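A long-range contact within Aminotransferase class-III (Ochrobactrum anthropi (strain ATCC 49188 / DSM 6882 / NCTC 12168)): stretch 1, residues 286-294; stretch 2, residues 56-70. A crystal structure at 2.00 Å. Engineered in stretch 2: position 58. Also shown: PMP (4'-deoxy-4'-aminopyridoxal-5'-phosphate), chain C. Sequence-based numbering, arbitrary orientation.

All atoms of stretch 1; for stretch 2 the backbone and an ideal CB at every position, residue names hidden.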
# COMPACT_ATOMS: atom_id res chain seq x y z
N SER B 286 -6.83 5.88 8.98
CA SER B 286 -6.17 4.59 9.00
C SER B 286 -5.79 4.25 10.44
O SER B 286 -6.38 4.81 11.38
CB SER B 286 -4.94 4.59 8.09
OG SER B 286 -4.34 3.30 8.03
N LYS B 287 -4.84 3.35 10.63
CA LYS B 287 -4.20 3.16 11.94
C LYS B 287 -5.18 2.77 13.02
O LYS B 287 -5.53 1.58 13.13
CB LYS B 287 -3.43 4.41 12.34
CG LYS B 287 -2.10 4.56 11.60
CD LYS B 287 -1.35 5.78 12.14
CE LYS B 287 -0.31 6.27 11.14
NZ LYS B 287 1.01 5.69 11.32
N GLN B 288 -5.64 3.73 13.83
CA GLN B 288 -6.54 3.35 14.92
C GLN B 288 -7.88 2.84 14.41
O GLN B 288 -8.65 2.28 15.19
CB GLN B 288 -6.77 4.50 15.90
CG GLN B 288 -5.49 4.98 16.57
CD GLN B 288 -5.71 5.68 17.90
OE1 GLN B 288 -5.10 5.32 18.91
NE2 GLN B 288 -6.58 6.69 17.91
N LEU B 289 -8.18 3.03 13.12
CA LEU B 289 -9.35 2.41 12.51
C LEU B 289 -9.41 0.91 12.81
O LEU B 289 -10.47 0.35 13.10
CB LEU B 289 -9.31 2.65 11.00
CG LEU B 289 -10.38 2.02 10.12
CD1 LEU B 289 -11.76 2.53 10.52
CD2 LEU B 289 -10.10 2.31 8.65
N SER B 290 -8.26 0.23 12.76
CA SER B 290 -8.18 -1.18 13.10
C SER B 290 -7.21 -1.46 14.23
O SER B 290 -6.90 -2.64 14.50
CB SER B 290 -7.79 -2.01 11.86
OG SER B 290 -6.41 -1.76 11.53
N SER B 291 -6.71 -0.42 14.90
CA SER B 291 -5.58 -0.55 15.82
C SER B 291 -4.39 -1.24 15.17
O SER B 291 -3.57 -1.87 15.85
CB SER B 291 -6.00 -1.28 17.11
OG SER B 291 -6.89 -0.47 17.86
N SER B 292 -4.29 -1.15 13.85
CA SER B 292 -3.25 -1.82 13.06
C SER B 292 -3.27 -3.35 13.19
O SER B 292 -2.29 -4.01 12.83
CB SER B 292 -1.86 -1.29 13.42
OG SER B 292 -1.69 0.02 12.93
N TYR B 293 -4.34 -3.94 13.71
CA TYR B 293 -4.37 -5.40 13.80
C TYR B 293 -4.39 -6.04 12.43
O TYR B 293 -3.93 -7.18 12.26
CB TYR B 293 -5.54 -5.87 14.65
CG TYR B 293 -5.25 -5.95 16.13
CD1 TYR B 293 -4.72 -4.86 16.81
CD2 TYR B 293 -5.53 -7.10 16.86
CE1 TYR B 293 -4.46 -4.92 18.18
CE2 TYR B 293 -5.29 -7.17 18.23
CZ TYR B 293 -4.76 -6.09 18.89
OH TYR B 293 -4.50 -6.15 20.25
N LEU B 294 -4.91 -5.32 11.43
CA LEU B 294 -4.79 -5.67 10.03
C LEU B 294 -4.70 -4.37 9.24
O LEU B 294 -5.24 -3.35 9.68
CB LEU B 294 -5.98 -6.49 9.51
CG LEU B 294 -6.06 -7.93 9.99
CD1 LEU B 294 -7.26 -8.64 9.38
CD2 LEU B 294 -4.75 -8.67 9.62
N UNK B 56 3.14 1.61 18.89
CA UNK B 56 3.67 1.07 17.64
C UNK B 56 3.99 2.21 16.70
O UNK B 56 5.00 2.89 16.89
CB UNK B 56 2.68 0.10 16.99
N UNK B 57 3.14 2.46 15.71
CA UNK B 57 3.32 3.66 14.89
C UNK B 57 2.13 4.58 15.06
O UNK B 57 1.44 4.92 14.09
CB UNK B 57 3.51 3.30 13.42
N UNK B 58 1.89 5.00 16.31
CA UNK B 58 0.76 5.85 16.67
C UNK B 58 -0.57 5.23 16.27
O UNK B 58 -1.52 5.94 15.93
CB UNK B 58 0.91 7.23 16.02
N UNK B 59 -0.66 3.89 16.37
CA UNK B 59 -1.75 3.17 15.72
C UNK B 59 -2.45 2.12 16.56
O UNK B 59 -3.63 1.87 16.32
CB UNK B 59 -1.21 2.49 14.46
N UNK B 60 -1.82 1.52 17.56
CA UNK B 60 -2.38 0.34 18.24
C UNK B 60 -3.23 0.86 19.40
O UNK B 60 -2.86 0.78 20.58
CB UNK B 60 -1.29 -0.61 18.73
N UNK B 61 -4.41 1.36 19.05
CA UNK B 61 -5.24 2.05 20.02
C UNK B 61 -5.72 1.17 21.17
O UNK B 61 -5.73 1.61 22.32
CB UNK B 61 -6.45 2.65 19.31
N UNK B 62 -6.12 -0.08 20.89
CA UNK B 62 -6.67 -0.95 21.93
C UNK B 62 -5.60 -1.78 22.62
O UNK B 62 -5.91 -2.70 23.40
CB UNK B 62 -7.73 -1.88 21.33
N UNK B 63 -4.33 -1.49 22.36
CA UNK B 63 -3.27 -2.26 22.97
C UNK B 63 -2.93 -3.51 22.17
O UNK B 63 -3.55 -3.82 21.15
CB UNK B 63 -3.66 -2.64 24.40
N UNK B 64 -1.96 -4.26 22.67
CA UNK B 64 -1.32 -5.32 21.90
C UNK B 64 -1.83 -6.72 22.25
O UNK B 64 -1.23 -7.70 21.80
CB UNK B 64 0.19 -5.26 22.11
N UNK B 65 -2.89 -6.84 23.03
CA UNK B 65 -3.39 -8.17 23.37
C UNK B 65 -4.91 -8.12 23.50
O UNK B 65 -5.49 -8.24 24.58
CB UNK B 65 -2.75 -8.68 24.66
N UNK B 66 -5.59 -7.89 22.38
CA UNK B 66 -7.05 -7.79 22.37
C UNK B 66 -7.61 -8.99 21.61
O UNK B 66 -7.77 -8.93 20.38
CB UNK B 66 -7.51 -6.48 21.74
N UNK B 67 -7.91 -10.10 22.29
CA UNK B 67 -8.30 -11.31 21.56
C UNK B 67 -9.64 -11.23 20.85
O UNK B 67 -9.89 -12.06 19.97
CB UNK B 67 -8.33 -12.49 22.53
N UNK B 68 -10.51 -10.27 21.18
CA UNK B 68 -11.75 -10.11 20.42
C UNK B 68 -11.48 -9.84 18.93
O UNK B 68 -12.25 -10.26 18.07
CB UNK B 68 -12.58 -8.97 21.01
N UNK B 69 -10.41 -9.12 18.63
CA UNK B 69 -10.09 -8.82 17.24
C UNK B 69 -9.62 -10.07 16.49
O UNK B 69 -9.95 -10.25 15.32
CB UNK B 69 -9.02 -7.73 17.17
N UNK B 70 -8.86 -10.94 17.16
CA UNK B 70 -8.47 -12.22 16.56
C UNK B 70 -9.70 -13.07 16.22
O UNK B 70 -9.76 -13.68 15.15
CB UNK B 70 -7.55 -12.99 17.51
N1 PMP C . -0.98 10.30 6.81
C2 PMP C . -0.51 10.41 8.08
C2A PMP C . -0.89 11.62 8.89
C3 PMP C . 0.36 9.45 8.63
O3 PMP C . 0.87 9.67 9.89
C4 PMP C . 0.71 8.30 7.86
C4A PMP C . 1.57 7.17 8.39
N4A PMP C . 2.69 7.57 9.21
C5 PMP C . 0.18 8.21 6.55
C6 PMP C . -0.70 9.17 6.08
C5A PMP C . 0.51 7.07 5.63
O4P PMP C . -0.08 5.86 6.10
P PMP C . 0.60 4.43 5.69
O1P PMP C . 0.81 4.42 4.21
O2P PMP C . -0.41 3.40 6.17
O3P PMP C . 1.94 4.31 6.39

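Position 56 has phi/psi of 81/-102, and positive phi by itself favours glycine; stretch 1 offers nothing within reach. It is Gly 56. At position 57 the backbone matters more than the side chain: its O accepts a hydrogen bond from Lys 287 NZ at 2.9 Å, and that same NZ lies 3.3 Å from PMP N4A. The CB points sideways, so many side chains would suit; Leu 57 brings its CB within 4.0 Å of Lys 287 NZ. Position 58 also points sideways, its ideal CB 4.7 Å from Lys 287 CD, which sets few demands. The residue is Leu 58, an engineered substitution.

Position 59 is tight. Its ideal CB sits 2.9 Å from Ser 292 OG and 3.6 Å from Lys 287 CB, so a small residue is indicated, and a hydroxyl could use the neighbouring OG. Ser 59 does so: its OG gives a weak hydrogen bond to Ser 292 OG at 3.0 Å.

Position 60 starts a type I turn running to 63, its ideal CB 3.9 Å from Ser 291 O. A medium apolar side chain would fit. Val 60 places CG1 4.1 Å from Tyr 293 CE1, near the plane of the ring.

At position 61 an ideal CB would point toward stretch 1 and lie only 3.0 Å from Gln 288 OE1, a tight fit that favours glycine. It is Gly 61.

Position 62 offers its N to Ser 291 OG, while its CB points sideways; several apolar residues could serve. Val 62 N donates to Ser 291 OG at 3.2 Å, and Val 62 CG2 lies 4.1 Å from Tyr 293 CE1.

Position 63, at 86/180, would jam a CB against the preceding carbonyl O. Gly 63 avoids this, and its O accepts from Tyr 293 OH at 2.7 Å. Positions 64 and 65 point away, and stretch 1 would allow polar or apolar side chains: Phe 64 and Ser 65.

Position 66 points toward Tyr 293 OH, 3.4 Å from its ideal CB, just before a helix, where an acceptor such as Asp, Asn, Ser, Thr or Glu would suit. Glu 66 donates its N to Tyr 293 OH at 3.0 Å, so this hydroxyl both gives and receives; Glu 66 OE1 accepts from the backbone N of position 68 at 3.1 Å, the capping bond.

At positions 67 and 68 stretch 1 sets no preference: Pro 67, Arg 68. Position 69 faces the tyrosine ring, inviting an aliphatic chain; Leu 69 lays CD1 over one face, 3.5 Å from the Tyr 293 ring centroid. Position 70 points sideways, out of reach, so many residues would serve; it is Ala 70.

Stretch 2 56-70: GLLSVGVGFSEPRLA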
# COMPACT_ATOMS: atom_id res chain seq x y z
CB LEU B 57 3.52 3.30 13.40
CG LEU B 57 4.81 2.56 13.02
CD1 LEU B 57 4.89 2.25 11.53
CD2 LEU B 57 6.02 3.38 13.45
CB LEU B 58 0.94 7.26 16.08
CG LEU B 58 2.23 8.00 16.43
CD1 LEU B 58 3.40 7.57 15.55
CD2 LEU B 58 2.06 9.53 16.38
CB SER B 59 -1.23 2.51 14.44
OG SER B 59 -0.08 1.73 14.74
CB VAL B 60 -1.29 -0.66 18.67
CG1 VAL B 60 -1.91 -1.92 19.27
CG2 VAL B 60 -0.46 -1.02 17.42
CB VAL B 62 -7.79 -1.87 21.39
CG1 VAL B 62 -8.96 -1.03 20.86
CG2 VAL B 62 -7.26 -2.80 20.34
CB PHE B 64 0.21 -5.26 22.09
CG PHE B 64 0.86 -4.07 21.46
CD1 PHE B 64 0.94 -2.87 22.13
CD2 PHE B 64 1.35 -4.14 20.15
CE1 PHE B 64 1.52 -1.74 21.55
CE2 PHE B 64 1.94 -3.02 19.55
CZ PHE B 64 2.02 -1.83 20.24
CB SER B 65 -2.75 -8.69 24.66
OG SER B 65 -3.11 -7.86 25.74
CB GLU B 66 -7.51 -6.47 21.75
CG GLU B 66 -9.02 -6.27 21.81
CD GLU B 66 -9.61 -6.76 23.13
OE1 GLU B 66 -10.18 -7.90 23.16
OE2 GLU B 66 -9.50 -6.02 24.14
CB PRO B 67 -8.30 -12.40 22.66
CG PRO B 67 -8.46 -11.66 23.94
CD PRO B 67 -7.77 -10.33 23.74
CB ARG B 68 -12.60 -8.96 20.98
CG ARG B 68 -13.44 -9.31 22.19
CD ARG B 68 -14.17 -8.08 22.73
NE ARG B 68 -15.18 -7.56 21.81
CZ ARG B 68 -16.04 -6.58 22.12
NH1 ARG B 68 -16.01 -6.03 23.33
NH2 ARG B 68 -16.93 -6.15 21.23
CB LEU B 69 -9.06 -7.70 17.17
CG LEU B 69 -9.50 -6.34 17.69
CD1 LEU B 69 -8.43 -5.29 17.36
CD2 LEU B 69 -10.85 -5.95 17.11
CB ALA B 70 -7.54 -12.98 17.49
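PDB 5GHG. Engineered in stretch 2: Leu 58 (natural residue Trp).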